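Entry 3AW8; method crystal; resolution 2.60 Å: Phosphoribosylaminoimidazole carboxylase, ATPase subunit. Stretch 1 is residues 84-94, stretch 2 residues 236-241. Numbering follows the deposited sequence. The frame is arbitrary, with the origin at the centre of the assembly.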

ATOM      1  N   LEU A  84       1.424  25.547  -4.180  1.00 47.76           N
ATOM      2  CA  LEU A  84       0.874  25.105  -2.909  1.00 49.26           C
ATOM      3  C   LEU A  84      -0.556  24.644  -3.101  1.00 49.75           C
ATOM      4  O   LEU A  84      -1.403  25.425  -3.517  1.00 50.34           O
ATOM      5  N   TYR A  85      -0.823  23.379  -2.797  1.00 50.07           N
ATOM      6  CA  TYR A  85      -2.172  22.845  -2.931  1.00 51.62           C
ATOM      7  C   TYR A  85      -2.511  22.028  -1.695  1.00 51.07           C
ATOM      8  O   TYR A  85      -1.700  21.225  -1.245  1.00 53.10           O
ATOM      9  N   PRO A  86      -3.709  22.222  -1.122  1.00 50.42           N
ATOM     10  CA  PRO A  86      -4.768  23.145  -1.539  1.00 48.84           C
ATOM     11  C   PRO A  86      -4.349  24.585  -1.293  1.00 47.68           C
ATOM     12  O   PRO A  86      -3.341  24.842  -0.646  1.00 45.50           O
ATOM     13  N   PRO A  87      -5.126  25.547  -1.811  1.00 49.44           N
ATOM     14  CA  PRO A  87      -4.822  26.973  -1.638  1.00 48.96           C
ATOM     15  C   PRO A  87      -4.889  27.389  -0.173  1.00 48.70           C
ATOM     16  O   PRO A  87      -5.691  26.852   0.592  1.00 49.50           O
ATOM     17  N   ALA A  88      -4.058  28.357   0.206  1.00 49.68           N
ATOM     18  CA  ALA A  88      -4.023  28.858   1.581  1.00 49.92           C
ATOM     19  C   ALA A  88      -5.391  29.319   2.076  1.00 50.40           C
ATOM     20  O   ALA A  88      -5.667  29.283   3.274  1.00 50.40           O
ATOM     21  N   LYS A  89      -6.245  29.753   1.156  1.00 51.43           N
ATOM     22  CA  LYS A  89      -7.580  30.216   1.524  1.00 52.60           C
ATOM     23  C   LYS A  89      -8.347  29.120   2.262  1.00 52.15           C
ATOM     24  O   LYS A  89      -8.984  29.385   3.285  1.00 52.09           O
ATOM     25  N   ALA A  90      -8.282  27.895   1.735  1.00 50.92           N
ATOM     26  CA  ALA A  90      -8.968  26.748   2.329  1.00 49.72           C
ATOM     27  C   ALA A  90      -8.618  26.588   3.809  1.00 49.71           C
ATOM     28  O   ALA A  90      -9.478  26.264   4.624  1.00 49.26           O
ATOM     29  N   LEU A  91      -7.354  26.810   4.153  1.00 49.86           N
ATOM     30  CA  LEU A  91      -6.925  26.721   5.542  1.00 51.06           C
ATOM     31  C   LEU A  91      -7.613  27.821   6.336  1.00 52.67           C
ATOM     32  O   LEU A  91      -8.117  27.595   7.433  1.00 54.47           O
ATOM     33  N   GLU A  92      -7.615  29.021   5.767  1.00 53.73           N
ATOM     34  CA  GLU A  92      -8.227  30.188   6.390  1.00 54.76           C
ATOM     35  C   GLU A  92      -9.683  29.872   6.734  1.00 52.91           C
ATOM     36  O   GLU A  92     -10.103  29.979   7.882  1.00 51.42           O
ATOM     37  N   VAL A  93     -10.446  29.484   5.721  1.00 51.73           N
ATOM     38  CA  VAL A  93     -11.850  29.151   5.903  1.00 50.65           C
ATOM     39  C   VAL A  93     -12.053  28.061   6.953  1.00 50.40           C
ATOM     40  O   VAL A  93     -12.839  28.220   7.884  1.00 50.33           O
ATOM     41  N   ALA A  94     -11.327  26.957   6.802  1.00 50.66           N
ATOM     42  CA  ALA A  94     -11.452  25.809   7.696  1.00 50.38           C
ATOM     43  C   ALA A  94     -10.969  25.983   9.131  1.00 50.04           C
ATOM     44  O   ALA A  94     -11.355  25.210  10.004  1.00 49.86           O
ATOM     45  N   ALA A 236     -15.457  26.966  -5.608  1.00 59.26           N
ATOM     46  CA  ALA A 236     -15.465  28.275  -4.980  1.00 58.53           C
ATOM     47  C   ALA A 236     -14.075  28.612  -4.451  1.00 58.88           C
ATOM     48  O   ALA A 236     -13.674  29.772  -4.448  1.00 60.41           O
ATOM     49  N   LEU A 237     -13.342  27.593  -4.007  1.00 58.56           N
ATOM     50  CA  LEU A 237     -12.005  27.785  -3.447  1.00 56.94           C
ATOM     51  C   LEU A 237     -10.871  27.467  -4.409  1.00 57.16           C
ATOM     52  O   LEU A 237      -9.704  27.644  -4.060  1.00 56.67           O
ATOM     53  N   ASP A 238     -11.200  27.003  -5.612  1.00 58.26           N
ATOM     54  CA  ASP A 238     -10.164  26.619  -6.571  1.00 59.90           C
ATOM     55  C   ASP A 238      -9.343  25.535  -5.887  1.00 58.05           C
ATOM     56  O   ASP A 238      -8.112  25.521  -5.931  1.00 56.75           O
ATOM     57  N   TYR A 239     -10.068  24.628  -5.246  1.00 56.61           N
ATOM     58  CA  TYR A 239      -9.482  23.538  -4.497  1.00 54.47           C
ATOM     59  C   TYR A 239      -8.726  22.554  -5.372  1.00 53.85           C
ATOM     60  O   TYR A 239      -9.161  22.209  -6.471  1.00 54.43           O
ATOM     61  N   VAL A 240      -7.582  22.115  -4.867  1.00 52.08           N
ATOM     62  CA  VAL A 240      -6.763  21.132  -5.553  1.00 51.22           C
ATOM     63  C   VAL A 240      -6.333  20.147  -4.487  1.00 50.11           C
ATOM     64  O   VAL A 240      -5.696  20.520  -3.497  1.00 49.67           O
ATOM     65  N   GLY A 241      -6.707  18.892  -4.687  1.00 48.81           N
ATOM     66  CA  GLY A 241      -6.370  17.861  -3.727  1.00 46.89           C
ATOM     67  C   GLY A 241      -7.625  17.243  -3.158  1.00 45.19           C
ATOM     68  O   GLY A 241      -8.690  17.270  -3.785  1.00 45.10           O
TER

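What holds these two stretches together, whose touching residues are at least 144 positions apart in the chain? The contact is made by shape and apolar surface: no hydrogen bond crosses it, and the two sides together bury 458 Å². From stretch 1, Y85, P86, P87, K89, A90 and V93 direct their CA-to-CB bonds toward stretch 2. On the other side L237 and V240 point toward their partners, and Y239, which sets out sideways, brings its ring nearer. The backbones come close where P86 faces V240, their CA atoms 4.9 Å apart, and stand wider where A90 faces L237, with CA atoms at 6.6 Å.

How does L237 fill that wider gap? With chi1 at -67° (m) and chi2 at 158° (t), its side chain extends toward the helix of residues 88-94. CD2 of L237 lies 3.6 Å from CD of K89, 4.0 Å from CG2 of V93 and 4.2 Å from N of A90, while CD1 of L237 lies 4.4 Å from CB of A90. A90 offers only a methyl, which lies to one side of K89 CD and V93 CG2, near the Y239 ring, one helical turn being enough to bring K89 and V93 to the same leucine methyl. K89 runs out straight, its first three chi angles all t, so its CD joins the apolar contact while its NZ, beyond a final p turn, extends away from the leucine. V93, at chi1 177° (t), presents CG2 to L237.

How do the prolines and the Y239 ring fit together? Y239 adopts chi1 of -155° (t) and chi2 of 87°, which carries its ring to P86 and A90. CB of P86 lies over one face, 3.9 Å from the centroid of the Y239 ring and 25° off the normal, a CH-pi contact in which a proline carbon meets the aromatic pi cloud. CB of A90 instead approaches the edge, near the ring plane, at 3.9 Å from CE1 of Y239. The peptide bond before P86 is cis, and the pyrrolidine ring, puckered C-gamma exo, also sets its CG 3.2 Å from the backbone O of V240. P87 shares that pucker and packs on the backbone, its CG 3.3 Å from O of D238 and 3.7 Å from O of L237.

What closes the other end, and where do the polar groups go? V240, with chi1 at -178° (t), meets Y85, whose chi1 of -45° (m) and chi2 of 81° bring CD2 of Y85 within 3.4 Å of CB of V240; the ring approaches obliquely. D238, the first residue to leave helical angles after the helix, has positive phi; its CA-to-CB bond points sideways, and with chi1 at -101°, between wells, the end of the side chain leads away from stretch 1. The hydroxyl of Y239 is hydrogen-bonded to a residue just outside the stretches, so this ring can pack against apolar neighbours without leaving its OH unpaired.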

ATOM      1  CB  LEU A  84       0.900  26.254  -1.899  1.00 50.07           C
ATOM      2  CG  LEU A  84       0.329  25.989  -0.506  1.00 50.91           C
ATOM      3  CD1 LEU A  84       1.392  25.303   0.338  1.00 51.87           C
ATOM      4  CD2 LEU A  84      -0.108  27.300   0.145  1.00 51.61           C
ATOM      5  CB  TYR A  85      -2.286  21.945  -4.160  1.00 53.68           C
ATOM      6  CG  TYR A  85      -1.645  22.491  -5.414  1.00 57.92           C
ATOM      7  CD1 TYR A  85      -0.275  22.369  -5.627  1.00 59.45           C
ATOM      8  CD2 TYR A  85      -2.414  23.090  -6.414  1.00 59.32           C
ATOM      9  CE1 TYR A  85       0.318  22.820  -6.807  1.00 61.06           C
ATOM     10  CE2 TYR A  85      -1.831  23.546  -7.597  1.00 60.13           C
ATOM     11  CZ  TYR A  85      -0.464  23.405  -7.786  1.00 61.15           C
ATOM     12  OH  TYR A  85       0.125  23.841  -8.953  1.00 63.09           O
ATOM     13  CB  PRO A  86      -5.946  22.746  -0.651  1.00 48.88           C
ATOM     14  CG  PRO A  86      -5.685  21.314  -0.356  1.00 51.21           C
ATOM     15  CD  PRO A  86      -4.208  21.316  -0.076  1.00 50.67           C
ATOM     16  CB  PRO A  87      -5.902  27.659  -2.472  1.00 47.87           C
ATOM     17  CG  PRO A  87      -6.208  26.650  -3.527  1.00 49.92           C
ATOM     18  CD  PRO A  87      -6.242  25.361  -2.756  1.00 48.31           C
ATOM     19  CB  ALA A  88      -3.018  30.004   1.700  1.00 48.62           C
ATOM     20  CB  LYS A  89      -8.358  30.636   0.271  1.00 55.00           C
ATOM     21  CG  LYS A  89      -9.729  31.266   0.539  1.00 57.10           C
ATOM     22  CD  LYS A  89     -10.467  31.484  -0.781  1.00 63.46           C
ATOM     23  CE  LYS A  89     -11.851  32.104  -0.598  1.00 65.45           C
ATOM     24  NZ  LYS A  89     -11.784  33.496  -0.076  1.00 68.73           N
ATOM     25  CB  ALA A  90      -8.619  25.486   1.567  1.00 50.02           C
ATOM     26  CB  LEU A  91      -5.414  26.918   5.653  1.00 50.12           C
ATOM     27  CG  LEU A  91      -4.512  25.706   5.486  1.00 48.80           C
ATOM     28  CD1 LEU A  91      -3.067  26.134   5.663  1.00 49.03           C
ATOM     29  CD2 LEU A  91      -4.877  24.667   6.521  1.00 47.17           C
ATOM     30  CB  GLU A  92      -8.167  31.375   5.420  1.00 58.18           C
ATOM     31  CG  GLU A  92      -8.138  32.753   6.068  1.00 62.83           C
ATOM     32  CD  GLU A  92      -6.722  33.299   6.246  1.00 66.00           C
ATOM     33  OE1 GLU A  92      -5.985  33.392   5.231  1.00 66.37           O
ATOM     34  OE2 GLU A  92      -6.352  33.643   7.397  1.00 65.51           O
ATOM     35  CB  VAL A  93     -12.480  28.661   4.573  1.00 49.50           C
ATOM     36  CG1 VAL A  93     -13.923  28.256   4.796  1.00 48.23           C
ATOM     37  CG2 VAL A  93     -12.395  29.751   3.521  1.00 48.96           C
ATOM     38  CB  ALA A  94     -10.760  24.606   7.074  1.00 49.20           C
ATOM     39  CB  ALA A 236     -16.469  28.299  -3.835  1.00 56.81           C
ATOM     40  CB  LEU A 237     -11.824  26.904  -2.211  1.00 55.63           C
ATOM     41  CG  LEU A 237     -12.623  27.149  -0.933  1.00 55.28           C
ATOM     42  CD1 LEU A 237     -12.667  25.865  -0.114  1.00 53.54           C
ATOM     43  CD2 LEU A 237     -11.995  28.283  -0.142  1.00 53.61           C
ATOM     44  CB  ASP A 238      -9.271  27.809  -6.914  1.00 64.61           C
ATOM     45  CG  ASP A 238      -9.638  28.438  -8.239  1.00 70.36           C
ATOM     46  OD1 ASP A 238     -10.742  29.027  -8.351  1.00 73.02           O
ATOM     47  OD2 ASP A 238      -8.819  28.328  -9.176  1.00 73.97           O
ATOM     48  CB  TYR A 239     -10.575  22.786  -3.730  1.00 52.11           C
ATOM     49  CG  TYR A 239     -10.061  22.066  -2.505  1.00 50.93           C
ATOM     50  CD1 TYR A 239      -9.960  22.723  -1.283  1.00 50.16           C
ATOM     51  CD2 TYR A 239      -9.641  20.738  -2.576  1.00 49.76           C
ATOM     52  CE1 TYR A 239      -9.454  22.080  -0.161  1.00 50.44           C
ATOM     53  CE2 TYR A 239      -9.129  20.084  -1.458  1.00 48.67           C
ATOM     54  CZ  TYR A 239      -9.042  20.761  -0.256  1.00 48.67           C
ATOM     55  OH  TYR A 239      -8.571  20.121   0.859  1.00 44.98           O
ATOM     56  CB  VAL A 240      -5.517  21.753  -6.192  1.00 51.24           C
ATOM     57  CG1 VAL A 240      -4.739  20.681  -6.933  1.00 49.98           C
ATOM     58  CG2 VAL A 240      -5.927  22.876  -7.136  1.00 51.38           C
TER